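Local coordinates for protein 30-kDa cleavage and polyadenylation specificity factor 30 (Arabidopsis thaliana, PDB 5ZUU) that recognises N6-methyladenosine in RNA through its YTH domain and, as part of the CPSF complex, mediates poly(A) site selection during pre-mRNA 3'-end formation, at residues R18-K23 against S134-L140; N26-L32 against G88-H92; R69-G73 against L110-F115; K117-L121 against Q147-L151. One frame throughout, in Å; residues are numbered along the deposited sequence.

Contact 1: residues R18-K23 against S134-L140; sequences RYFVVK and SRDCQEL. With nucleotides of chain F.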
# COMPACT_ATOMS: atom_id res chain seq x y z
N ARG A 18 -10.14 -6.53 -1.05
CA ARG A 18 -10.51 -5.18 -1.53
C ARG A 18 -9.25 -4.42 -1.64
O ARG A 18 -8.25 -4.74 -0.89
CB ARG A 18 -11.46 -4.49 -0.52
CG ARG A 18 -12.79 -5.18 -0.51
CD ARG A 18 -13.67 -4.73 0.62
NE ARG A 18 -14.14 -3.36 0.40
CZ ARG A 18 -14.95 -2.72 1.26
NH1 ARG A 18 -15.34 -3.31 2.35
NH2 ARG A 18 -15.37 -1.50 1.00
N TYR A 19 -9.29 -3.41 -2.50
CA TYR A 19 -8.13 -2.65 -2.94
C TYR A 19 -8.40 -1.17 -2.83
O TYR A 19 -9.46 -0.70 -3.33
CB TYR A 19 -7.85 -2.96 -4.47
CG TYR A 19 -7.65 -4.40 -4.74
CD1 TYR A 19 -8.73 -5.27 -4.87
CD2 TYR A 19 -6.37 -4.93 -4.78
CE1 TYR A 19 -8.53 -6.64 -5.08
CE2 TYR A 19 -6.17 -6.29 -4.99
CZ TYR A 19 -7.24 -7.13 -5.12
OH TYR A 19 -7.02 -8.46 -5.30
N PHE A 20 -7.44 -0.43 -2.24
CA PHE A 20 -7.53 1.02 -2.06
C PHE A 20 -6.24 1.64 -2.53
O PHE A 20 -5.18 1.11 -2.25
CB PHE A 20 -7.78 1.41 -0.57
CG PHE A 20 -9.09 0.94 -0.02
CD1 PHE A 20 -9.28 -0.37 0.33
CD2 PHE A 20 -10.14 1.81 0.15
CE1 PHE A 20 -10.53 -0.82 0.79
CE2 PHE A 20 -11.38 1.38 0.62
CZ PHE A 20 -11.57 0.06 0.93
N VAL A 21 -6.33 2.75 -3.26
CA VAL A 21 -5.16 3.57 -3.55
C VAL A 21 -4.87 4.46 -2.35
O VAL A 21 -5.77 5.10 -1.81
CB VAL A 21 -5.34 4.47 -4.79
CG1 VAL A 21 -4.14 5.41 -4.98
CG2 VAL A 21 -5.52 3.60 -6.02
N VAL A 22 -3.63 4.44 -1.88
CA VAL A 22 -3.17 5.21 -0.77
C VAL A 22 -2.18 6.20 -1.33
O VAL A 22 -1.31 5.83 -2.14
CB VAL A 22 -2.47 4.31 0.26
CG1 VAL A 22 -1.68 5.15 1.27
CG2 VAL A 22 -3.51 3.46 0.94
N LYS A 23 -2.36 7.49 -1.00
CA LYS A 23 -1.50 8.58 -1.50
C LYS A 23 -0.62 9.17 -0.35
O LYS A 23 -1.05 9.23 0.80
CB LYS A 23 -2.34 9.67 -2.15
CG LYS A 23 -3.18 9.19 -3.37
CD LYS A 23 -2.32 8.75 -4.56
CE LYS A 23 -1.42 9.83 -5.12
NZ LYS A 23 -1.06 9.56 -6.53
N SER A 134 -6.74 9.11 -8.54
CA SER A 134 -7.18 8.46 -7.32
C SER A 134 -6.69 9.30 -6.16
O SER A 134 -5.50 9.54 -6.05
CB SER A 134 -6.62 7.03 -7.23
OG SER A 134 -7.26 6.17 -8.14
N ARG A 135 -7.63 9.85 -5.37
CA ARG A 135 -7.29 10.50 -4.10
C ARG A 135 -6.94 9.46 -3.07
O ARG A 135 -7.15 8.26 -3.27
CB ARG A 135 -8.43 11.44 -3.62
CG ARG A 135 -8.58 12.70 -4.49
CD ARG A 135 -9.36 13.84 -3.81
NE ARG A 135 -9.25 15.25 -4.34
CZ ARG A 135 -9.83 15.63 -5.45
NH1 ARG A 135 -9.77 16.86 -5.88
NH2 ARG A 135 -10.47 14.75 -6.18
N ASP A 136 -6.44 9.91 -1.92
CA ASP A 136 -6.04 9.03 -0.83
C ASP A 136 -7.23 8.20 -0.35
O ASP A 136 -8.31 8.73 -0.06
CB ASP A 136 -5.44 9.92 0.29
CG ASP A 136 -4.83 9.12 1.45
OD1 ASP A 136 -4.18 8.06 1.21
OD2 ASP A 136 -5.02 9.56 2.63
N CYS A 137 -7.03 6.89 -0.28
CA CYS A 137 -7.99 5.88 0.13
C CYS A 137 -9.20 5.73 -0.77
O CYS A 137 -10.25 5.30 -0.35
CB CYS A 137 -8.34 5.98 1.63
SG CYS A 137 -6.91 5.70 2.72
N GLN A 138 -9.08 6.13 -2.01
CA GLN A 138 -10.10 5.78 -3.01
C GLN A 138 -10.12 4.25 -3.24
O GLN A 138 -9.09 3.60 -3.55
CB GLN A 138 -9.81 6.51 -4.30
CG GLN A 138 -10.54 5.96 -5.51
CD GLN A 138 -11.96 6.40 -5.43
OE1 GLN A 138 -12.22 7.60 -5.51
NE2 GLN A 138 -12.86 5.46 -5.15
N GLU A 139 -11.28 3.65 -3.07
CA GLU A 139 -11.45 2.21 -3.34
C GLU A 139 -11.42 1.92 -4.85
O GLU A 139 -11.99 2.67 -5.64
CB GLU A 139 -12.76 1.65 -2.71
CG GLU A 139 -12.70 0.12 -2.68
CD GLU A 139 -13.79 -0.61 -1.97
OE1 GLU A 139 -13.77 -1.87 -1.95
OE2 GLU A 139 -14.64 0.05 -1.35
N LEU A 140 -10.72 0.85 -5.24
CA LEU A 140 -10.76 0.37 -6.59
C LEU A 140 -11.85 -0.69 -6.64
O LEU A 140 -11.91 -1.57 -5.76
CB LEU A 140 -9.38 -0.20 -7.04
CG LEU A 140 -8.26 0.86 -6.98
CD1 LEU A 140 -6.87 0.28 -6.89
CD2 LEU A 140 -8.30 1.78 -8.17
P C F 6 -4.61 13.52 -2.10
OP1 C F 6 -4.99 14.79 -2.73
OP2 C F 6 -5.66 12.66 -1.50
O5' C F 6 -3.87 12.60 -3.20
C5' C F 6 -3.34 13.20 -4.39
C4' C F 6 -4.06 12.67 -5.60
O4' C F 6 -5.44 13.11 -5.58
C3' C F 6 -3.52 13.12 -6.95
O3' C F 6 -2.42 12.29 -7.32
C2' C F 6 -4.73 12.95 -7.83
O2' C F 6 -4.94 11.60 -8.23
C1' C F 6 -5.83 13.44 -6.90
N1 C F 6 -6.11 14.89 -6.96
C2 C F 6 -6.74 15.41 -8.09
O2 C F 6 -6.99 14.65 -9.03
N3 C F 6 -7.06 16.72 -8.13
C4 C F 6 -6.80 17.50 -7.09
N4 C F 6 -7.12 18.79 -7.18
C5 C F 6 -6.16 17.00 -5.91
C6 C F 6 -5.84 15.70 -5.88
P U F 7 -1.20 12.85 -8.14
OP1 U F 7 -0.22 11.78 -8.21
OP2 U F 7 -0.79 14.13 -7.66
O5' U F 7 -1.78 13.09 -9.61
C5' U F 7 -2.17 11.95 -10.38
C4' U F 7 -2.90 12.41 -11.60
O4' U F 7 -4.08 13.16 -11.23
C3' U F 7 -2.10 13.36 -12.48
O3' U F 7 -1.36 12.55 -13.38
C2' U F 7 -3.18 14.13 -13.19
O2' U F 7 -3.80 13.36 -14.20
C1' U F 7 -4.20 14.30 -12.08
N1 U F 7 -4.08 15.51 -11.27
C2 U F 7 -4.62 16.68 -11.76
O2 U F 7 -5.08 16.79 -12.89
N3 U F 7 -4.58 17.74 -10.88
C4 U F 7 -4.10 17.74 -9.59
O4 U F 7 -4.17 18.76 -8.92
C5 U F 7 -3.54 16.49 -9.16
C6 U F 7 -3.57 15.44 -9.99
O HOH W 1 -11.95 -3.26 -3.66
O HOH W 2 -3.24 8.67 -7.93

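Contact 2: residues N26-L32 against G88-H92; sequences NRENFEL and GNWKH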
# COMPACT_ATOMS: atom_id res chain seq x y z
N ASN A 26 4.80 12.90 0.19
CA ASN A 26 6.25 12.85 0.08
C ASN A 26 6.79 11.41 0.10
O ASN A 26 6.11 10.51 0.60
CB ASN A 26 6.86 13.71 1.23
CG ASN A 26 6.49 13.17 2.61
OD1 ASN A 26 6.81 12.05 2.95
ND2 ASN A 26 5.79 13.98 3.42
N ARG A 27 7.99 11.19 -0.44
CA ARG A 27 8.64 9.86 -0.36
C ARG A 27 9.09 9.54 1.04
O ARG A 27 9.14 8.37 1.46
CB ARG A 27 9.86 9.75 -1.24
CG ARG A 27 9.53 9.76 -2.69
CD ARG A 27 10.69 9.22 -3.53
NE ARG A 27 10.28 9.26 -4.92
CZ ARG A 27 9.84 8.24 -5.65
NH1 ARG A 27 9.80 7.00 -5.21
NH2 ARG A 27 9.48 8.49 -6.91
N GLU A 28 9.44 10.55 1.80
CA GLU A 28 10.02 10.26 3.11
C GLU A 28 9.07 9.39 3.88
O GLU A 28 9.52 8.42 4.45
CB GLU A 28 10.36 11.50 3.92
CG GLU A 28 11.41 12.39 3.27
CD GLU A 28 10.83 13.46 2.31
OE1 GLU A 28 10.90 14.67 2.64
OE2 GLU A 28 10.32 13.08 1.24
N ASN A 29 7.77 9.69 3.92
CA ASN A 29 6.83 8.87 4.71
C ASN A 29 6.67 7.44 4.18
O ASN A 29 6.59 6.53 4.89
CB ASN A 29 5.48 9.55 4.89
CG ASN A 29 5.55 10.78 5.79
OD1 ASN A 29 4.62 11.55 5.88
ND2 ASN A 29 6.65 10.95 6.44
N PHE A 30 6.60 7.35 2.88
CA PHE A 30 6.53 6.07 2.22
C PHE A 30 7.74 5.19 2.60
O PHE A 30 7.62 4.01 2.92
CB PHE A 30 6.43 6.32 0.71
CG PHE A 30 6.79 5.12 -0.11
CD1 PHE A 30 6.08 3.95 0.04
CD2 PHE A 30 7.87 5.18 -1.04
CE1 PHE A 30 6.40 2.85 -0.74
CE2 PHE A 30 8.17 4.09 -1.82
CZ PHE A 30 7.44 2.91 -1.65
N GLU A 31 8.92 5.80 2.55
CA GLU A 31 10.17 5.08 2.97
C GLU A 31 10.22 4.68 4.41
O GLU A 31 10.57 3.57 4.72
CB GLU A 31 11.40 5.85 2.54
CG GLU A 31 11.49 5.78 1.03
CD GLU A 31 12.62 6.56 0.44
OE1 GLU A 31 13.56 6.88 1.18
OE2 GLU A 31 12.54 6.81 -0.79
N LEU A 32 9.73 5.55 5.27
CA LEU A 32 9.54 5.21 6.66
C LEU A 32 8.56 4.06 6.86
O LEU A 32 8.77 3.16 7.72
CB LEU A 32 9.05 6.45 7.41
CG LEU A 32 9.46 6.60 8.87
CD1 LEU A 32 10.97 6.72 9.00
CD2 LEU A 32 8.81 7.84 9.47
N GLY A 88 6.56 5.28 13.20
CA GLY A 88 6.06 6.37 12.38
C GLY A 88 5.95 7.69 13.12
O GLY A 88 4.84 8.10 13.48
N ASN A 89 7.09 8.34 13.38
CA ASN A 89 7.05 9.78 13.45
C ASN A 89 7.15 10.35 12.01
O ASN A 89 8.18 10.30 11.36
CB ASN A 89 8.07 10.37 14.42
CG ASN A 89 7.58 11.68 15.01
OD1 ASN A 89 7.53 12.69 14.30
ND2 ASN A 89 7.13 11.65 16.27
N TRP A 90 6.05 10.89 11.54
CA TRP A 90 5.85 11.19 10.15
C TRP A 90 6.27 12.62 9.92
O TRP A 90 6.16 13.46 10.83
CB TRP A 90 4.35 11.02 9.77
CG TRP A 90 3.79 9.65 10.09
CD1 TRP A 90 2.91 9.32 11.08
CD2 TRP A 90 4.13 8.43 9.44
NE1 TRP A 90 2.66 7.99 11.06
CE2 TRP A 90 3.38 7.41 10.07
CE3 TRP A 90 4.95 8.10 8.36
CZ2 TRP A 90 3.47 6.07 9.68
CZ3 TRP A 90 5.01 6.79 7.97
CH2 TRP A 90 4.27 5.78 8.61
N LYS A 91 6.74 12.90 8.72
CA LYS A 91 6.92 14.27 8.28
C LYS A 91 5.56 14.88 7.87
O LYS A 91 4.79 14.22 7.21
CB LYS A 91 7.91 14.27 7.11
CG LYS A 91 8.02 15.56 6.31
CD LYS A 91 8.78 15.33 5.01
CE LYS A 91 8.86 16.59 4.17
NZ LYS A 91 10.04 17.36 4.61
N HIS A 92 5.25 16.11 8.28
CA HIS A 92 4.20 16.94 7.64
C HIS A 92 4.46 18.43 7.79
O HIS A 92 5.19 18.81 8.69
CB HIS A 92 2.78 16.56 8.13
CG HIS A 92 2.55 16.69 9.60
ND1 HIS A 92 3.40 16.17 10.55
CD2 HIS A 92 1.52 17.24 10.29
CE1 HIS A 92 2.92 16.42 11.76
NE2 HIS A 92 1.78 17.08 11.63

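Contact 3: residues R69-G73 against L110-F115; sequences RHFQG and LCELSF. With nucleotides of chain F.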
# COMPACT_ATOMS: atom_id res chain seq x y z
N ARG A 69 4.15 10.39 -10.69
CA ARG A 69 3.68 9.79 -11.97
C ARG A 69 3.78 8.24 -11.90
O ARG A 69 3.84 7.55 -12.94
CB ARG A 69 4.47 10.32 -13.21
CG ARG A 69 4.37 11.80 -13.46
CD ARG A 69 5.32 12.22 -14.57
NE ARG A 69 5.52 13.66 -14.56
CZ ARG A 69 4.73 14.55 -15.17
NH1 ARG A 69 3.68 14.17 -15.90
NH2 ARG A 69 4.97 15.84 -15.04
N HIS A 70 3.84 7.68 -10.70
CA HIS A 70 4.05 6.24 -10.54
C HIS A 70 3.25 5.70 -9.31
O HIS A 70 2.95 6.47 -8.34
CB HIS A 70 5.56 5.91 -10.31
CG HIS A 70 6.42 6.03 -11.53
ND1 HIS A 70 6.85 7.25 -12.03
CD2 HIS A 70 7.00 5.08 -12.31
CE1 HIS A 70 7.62 7.05 -13.08
NE2 HIS A 70 7.72 5.73 -13.28
N PHE A 71 2.96 4.39 -9.35
CA PHE A 71 2.67 3.60 -8.17
C PHE A 71 3.96 2.98 -7.71
O PHE A 71 4.73 2.57 -8.56
CB PHE A 71 1.64 2.52 -8.45
CG PHE A 71 0.28 3.06 -8.85
CD1 PHE A 71 -0.64 3.49 -7.87
CD2 PHE A 71 -0.09 3.16 -10.21
CE1 PHE A 71 -1.88 4.01 -8.26
CE2 PHE A 71 -1.35 3.68 -10.60
CZ PHE A 71 -2.23 4.10 -9.63
N GLN A 72 4.16 2.86 -6.38
CA GLN A 72 5.37 2.34 -5.79
C GLN A 72 5.21 0.95 -5.15
O GLN A 72 6.20 0.35 -4.64
CB GLN A 72 5.89 3.29 -4.74
CG GLN A 72 6.61 4.50 -5.23
CD GLN A 72 5.70 5.62 -5.75
OE1 GLN A 72 4.62 5.83 -5.23
NE2 GLN A 72 6.14 6.30 -6.77
N GLY A 73 4.02 0.40 -5.10
CA GLY A 73 3.86 -0.95 -4.51
C GLY A 73 2.54 -1.16 -3.86
O GLY A 73 1.63 -0.30 -3.99
N LEU A 110 7.25 -4.02 -3.84
CA LEU A 110 7.76 -2.68 -4.04
C LEU A 110 8.44 -2.54 -5.40
O LEU A 110 9.27 -3.39 -5.77
CB LEU A 110 8.79 -2.43 -2.93
CG LEU A 110 8.01 -2.12 -1.65
CD1 LEU A 110 8.79 -2.52 -0.37
CD2 LEU A 110 7.52 -0.67 -1.64
N CYS A 111 8.09 -1.50 -6.14
CA CYS A 111 8.49 -1.37 -7.54
C CYS A 111 8.19 0.05 -8.02
O CYS A 111 7.83 0.84 -7.19
CB CYS A 111 7.70 -2.39 -8.35
SG CYS A 111 5.90 -2.04 -8.43
N GLU A 112 8.41 0.42 -9.28
CA GLU A 112 7.99 1.71 -9.80
C GLU A 112 7.13 1.47 -11.01
O GLU A 112 7.65 1.11 -12.09
CB GLU A 112 9.15 2.63 -10.19
CG GLU A 112 9.98 3.20 -9.03
CD GLU A 112 9.25 4.29 -8.19
OE1 GLU A 112 8.29 4.96 -8.66
OE2 GLU A 112 9.68 4.50 -7.04
N LEU A 113 5.83 1.61 -10.86
CA LEU A 113 4.92 1.32 -11.94
C LEU A 113 4.42 2.65 -12.51
O LEU A 113 3.67 3.41 -11.87
CB LEU A 113 3.76 0.49 -11.45
CG LEU A 113 2.65 0.22 -12.48
CD1 LEU A 113 3.15 -0.70 -13.57
CD2 LEU A 113 1.45 -0.42 -11.79
N SER A 114 4.88 2.97 -13.68
CA SER A 114 4.49 4.20 -14.37
C SER A 114 2.99 4.23 -14.68
O SER A 114 2.41 3.22 -15.05
CB SER A 114 5.26 4.27 -15.70
OG SER A 114 4.70 5.27 -16.50
N PHE A 115 2.40 5.41 -14.54
CA PHE A 115 1.00 5.67 -14.86
C PHE A 115 0.70 5.42 -16.37
O PHE A 115 -0.42 5.07 -16.74
CB PHE A 115 0.56 7.13 -14.51
CG PHE A 115 0.48 7.46 -13.02
CD1 PHE A 115 0.40 6.50 -12.03
CD2 PHE A 115 0.42 8.81 -12.60
CE1 PHE A 115 0.34 6.84 -10.69
CE2 PHE A 115 0.35 9.14 -11.24
CZ PHE A 115 0.28 8.15 -10.30
P A F 8 0.11 12.93 -13.75
OP1 A F 8 0.67 11.77 -14.51
OP2 A F 8 0.82 13.43 -12.55
O5' A F 8 -0.13 13.90 -14.96
C5' A F 8 -0.10 15.24 -14.74
C4' A F 8 -0.89 15.92 -15.82
O4' A F 8 -2.17 16.31 -15.26
C3' A F 8 -0.19 17.21 -16.23
O3' A F 8 0.56 16.97 -17.41
C2' A F 8 -1.29 18.25 -16.20
O2' A F 8 -2.10 18.30 -17.36
C1' A F 8 -2.17 17.71 -15.08
N9 A F 8 -1.83 18.07 -13.69
C8 A F 8 -1.33 17.35 -12.62
N7 A F 8 -1.28 18.04 -11.50
C5 A F 8 -1.78 19.28 -11.85
C6 A F 8 -2.00 20.45 -11.11
N6 A F 8 -1.71 20.57 -9.82
N1 A F 8 -2.49 21.52 -11.76
C2 A F 8 -2.79 21.41 -13.07
N3 A F 8 -2.64 20.36 -13.87
C4 A F 8 -2.13 19.31 -13.19
P G F 9 2.00 17.55 -17.49
OP1 G F 9 2.52 17.29 -18.85
OP2 G F 9 2.77 17.12 -16.31
O5' G F 9 1.71 19.10 -17.36
C5' G F 9 2.78 20.02 -17.12
C4' G F 9 2.21 21.40 -17.23
O4' G F 9 0.96 21.40 -16.50
C3' G F 9 3.05 22.54 -16.66
O3' G F 9 3.86 23.23 -17.63
C2' G F 9 1.98 23.52 -16.22
O2' G F 9 1.86 24.23 -17.48
C1' G F 9 0.89 22.55 -15.69
N9 G F 9 0.96 22.16 -14.27
C8 G F 9 1.39 20.96 -13.72
N7 G F 9 1.36 20.95 -12.42
C5 G F 9 0.88 22.21 -12.07
C6 G F 9 0.67 22.80 -10.80
O6 G F 9 0.83 22.31 -9.68
N1 G F 9 0.18 24.10 -10.92
C2 G F 9 -0.06 24.74 -12.10
N2 G F 9 -0.53 25.99 -12.00
N3 G F 9 0.16 24.22 -13.28
C4 G F 9 0.62 22.96 -13.20
O HOH W 3 3.90 7.81 -15.78

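Contact 4: residues K117-L121 against Q147-L151; sequences KTRNL and QLASL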
# COMPACT_ATOMS: atom_id res chain seq x y z
N LYS A 117 1.75 3.08 -18.05
CA LYS A 117 1.42 1.66 -18.13
C LYS A 117 0.08 1.25 -17.59
O LYS A 117 -0.35 0.17 -17.89
CB LYS A 117 2.50 0.82 -17.48
CG LYS A 117 3.78 0.86 -18.26
CD LYS A 117 4.82 0.11 -17.46
CE LYS A 117 6.21 0.24 -18.04
NZ LYS A 117 7.12 -0.21 -16.93
N THR A 118 -0.59 2.11 -16.83
CA THR A 118 -1.93 1.89 -16.33
C THR A 118 -2.98 2.67 -17.05
O THR A 118 -4.10 2.73 -16.59
CB THR A 118 -2.04 2.27 -14.83
OG1 THR A 118 -2.06 3.69 -14.68
CG2 THR A 118 -0.92 1.74 -14.06
N ARG A 119 -2.65 3.23 -18.20
CA ARG A 119 -3.51 4.25 -18.82
C ARG A 119 -4.77 3.66 -19.46
O ARG A 119 -5.69 4.40 -19.74
CB ARG A 119 -2.72 5.08 -19.85
CG ARG A 119 -2.30 4.35 -21.16
CD ARG A 119 -1.40 5.29 -22.01
NE ARG A 119 -1.03 4.74 -23.29
CZ ARG A 119 -0.13 3.76 -23.48
NH1 ARG A 119 0.51 3.14 -22.46
NH2 ARG A 119 0.13 3.36 -24.70
N ASN A 120 -4.83 2.35 -19.67
CA ASN A 120 -6.07 1.74 -20.18
C ASN A 120 -6.96 1.18 -19.07
O ASN A 120 -7.93 0.48 -19.34
CB ASN A 120 -5.75 0.74 -21.29
CG ASN A 120 -5.02 -0.47 -20.78
OD1 ASN A 120 -4.40 -0.36 -19.72
ND2 ASN A 120 -5.07 -1.59 -21.51
N LEU A 121 -6.66 1.51 -17.81
CA LEU A 121 -7.38 0.97 -16.69
C LEU A 121 -8.15 2.08 -16.04
O LEU A 121 -7.56 3.03 -15.56
CB LEU A 121 -6.45 0.38 -15.62
CG LEU A 121 -6.29 -1.07 -15.40
CD1 LEU A 121 -5.71 -1.38 -14.01
CD2 LEU A 121 -7.64 -1.74 -15.52
N GLN A 147 -6.41 -6.14 -11.40
CA GLN A 147 -5.63 -5.77 -12.56
C GLN A 147 -4.51 -4.83 -12.29
O GLN A 147 -3.42 -5.04 -12.82
CB GLN A 147 -6.51 -5.19 -13.69
CG GLN A 147 -7.53 -6.19 -14.22
CD GLN A 147 -6.88 -7.48 -14.72
OE1 GLN A 147 -5.85 -7.42 -15.39
NE2 GLN A 147 -7.44 -8.64 -14.38
N LEU A 148 -4.76 -3.78 -11.49
CA LEU A 148 -3.74 -2.84 -11.16
C LEU A 148 -2.64 -3.48 -10.31
O LEU A 148 -1.48 -3.27 -10.58
CB LEU A 148 -4.32 -1.64 -10.46
CG LEU A 148 -3.34 -0.53 -10.05
CD1 LEU A 148 -2.60 -0.04 -11.26
CD2 LEU A 148 -4.09 0.62 -9.38
N ALA A 149 -3.00 -4.25 -9.31
CA ALA A 149 -1.97 -4.98 -8.54
C ALA A 149 -1.19 -5.94 -9.46
O ALA A 149 0.03 -6.04 -9.40
CB ALA A 149 -2.60 -5.79 -7.42
N SER A 150 -1.87 -6.64 -10.36
CA SER A 150 -1.13 -7.52 -11.25
C SER A 150 -0.04 -6.78 -12.06
O SER A 150 1.03 -7.34 -12.29
CB SER A 150 -2.09 -8.36 -12.11
OG SER A 150 -2.33 -7.62 -13.26
N LEU A 151 -0.26 -5.51 -12.44
CA LEU A 151 0.76 -4.73 -13.14
C LEU A 151 2.00 -4.46 -12.27
O LEU A 151 3.14 -4.36 -12.77
CB LEU A 151 0.22 -3.38 -13.65
CG LEU A 151 -0.88 -3.51 -14.69
CD1 LEU A 151 -1.54 -2.16 -14.99
CD2 LEU A 151 -0.38 -4.15 -15.99

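Contact 1: residues R18-K23 against S134-L140
Phe20 lies flat beneath the aliphatic part of Glu139, whose CG sits 4.0 Å from the ring centroid, 20° off the normal, in a CH-pi contact. Extended beyond the ring, the Glu139 carboxylate meets Arg18 in a two-pronged salt bridge (NE to OE1 2.8 Å, NH2 to OE2 2.9 Å); Arg18 also pairs with Glu51 on helix 46-55. The two backbones run antiparallel, with Phe20 and Glu139 a non-hydrogen-bonded pair and bonds Leu140 N to Tyr19 O (2.8 Å) and Val21 N to Gln138 O (2.9 Å) beside it. Residues 138-140, a short and weakly bonded strand, lie at an edge of the mixed sheet of the YTH domain. A type II turn from Arg135 to Gln138 leads into it, and Asp136 OD1 accepts from Lys23 N at 2.9 Å. This end of the contact meets the RNA of chain F: Asp136 N donates to OP2 of C6 (2.9 Å), while Lys23 NZ donates to O3' of C6 (3.2 Å) and OP1 of U7 (2.9 Å).

Contact 2: residues N26-L32 against G88-H92
This is a partly buried helix-to-loop contact, in which the first turns of helix 27-36 pack against the long connection between strands 70-77 and 103-114. Asn26 is the N-cap, its OD1 accepting from Asn29 N at 2.7 Å. From the helix it begins, Glu28, Asn29 and Leu32 direct their CA-to-CB bonds at the loop. Leu32 CD2 lies 4.0 Å from Trp90 CE3 and 3.2 Å from Asn89 O, filling the space beside the indole, while Asn29 O approaches the ring edge, 3.5 Å from Trp90 CZ3. Trp90 NE1 in turn donates to Asn102. Trp90 also meets Trp39 edge-to-face, and both Asn26 and Trp90 pack against the methylated adenosine nucleotide of chain F. The pair of tryptophans is consistent with the aromatic cage by which YTH domains hold N6-methyladenosine, so the contact borders the recognition pocket. Gly88 has a positive phi, and a CB there would clash with Trp90 CZ2 at 2.5 Å, so the indole lies where only a glycine leaves room. At the outer margin Lys91 stretches along the helix start, its CD 3.6 Å from Asn26 ND2, and its NZ forms a salt bridge with Glu28 OE1 at 3.4 Å.

Contact 3: residues R69-G73 against L110-F115
Four backbone hydrogen bonds join these antiparallel segments, neighbouring strands in the YTH domain's sheet. Phe71 and Leu113 form a reciprocal pair, Phe71 N donating to Leu113 O (2.8 Å) and Leu113 N to Phe71 O (2.7 Å); Phe115 N donates to Arg69 O at 3.0 Å. A beta bulge then shifts the register by one, and Cys111 N reaches Gln72 O at 3.0 Å. Gln72 NE2 gives a hydrogen bond to Glu112 OE1 (3.2 Å) and one to Thr68, its OE1 accepting from Val65 N, whereas Glu112 OE2 is salt-bridged to Arg27. His70 ND1 is taken up by Thr68 O. Water 3 donates to Arg69 O (2.9 Å) and hydrogen-bonds Ser114 OG (2.8 Å), which also pairs with His116 N. The loop-side end reaches the RNA backbone: Arg69 NH1 and NH2 both bond OP2 of G9, chain F (3.1 and 2.8 Å). Phe115 turns its edge to the face of Phe71. Strand 58-65 flanks 70-77; helix 142-154 packs on Phe71 and Leu113, and helix 27-36 on Gln72 and Leu110.

Contact 4: residues K117-L121 against Q147-L151
Leucine side chains of helix 142-154 meet a type I turn, Thr118 to Leu121, in the connection that follows strand 103-114. Thr118 adopts the p rotamer, which sends OG1 to a hydrogen bond with Phe115 O and leaves CG2 to the helix, 3.7 Å from Leu148 CD1 and 4.1 Å from Leu151 CD1. The two helix leucines differ: Leu148 is t at chi1 and p at chi2, Leu151 m and t, and each brings its CD1 to Thr118. Leu121 has an off-well chi1 of -107°, and its CD1 lies 3.6 Å from Leu148 N, 3.8 Å from Leu148 CB and 3.9 Å from Gln147 CB. Lys117, extended with every angle beyond chi1 near t, leads away from the helix segment to a salt bridge with Glu155, although its carbonyl O stays 3.9 Å from Leu151 CD1. Leu113 and Phe71 of the central sheet continue this apolar layer. With 229 Å² buried and no hydrogen bond between the two segments, their contact is apolar packing, which points to burial of methyl groups as its basis; the polar ends of Thr118 and Lys117 are satisfied by Phe115 and Glu155.

In the fold
From the N terminus, strand 17-24 opens contact 1 and helix 27-36, directly after it, opens contact 2. Strand 70-77 opens contact 3 before 88-92 closes contact 2, so contacts 2 and 3 cross; the salt bridge between Arg27 and Glu112 joins them. Strand 103-114 then closes contact 3. Residues 117-121 open contact 4, 134-140 close contact 1 around the nested contacts 2 and 3, and helix 142-154 closes contact 4, which therefore crosses contact 1. Contacts 1 and 3 bind strands of one sheet and meet through Val21 and Phe71. Contact 4 packs a helix and a turn beside contact 3, whereas contact 2 lies on the opposite side of the chain's centre from contact 4.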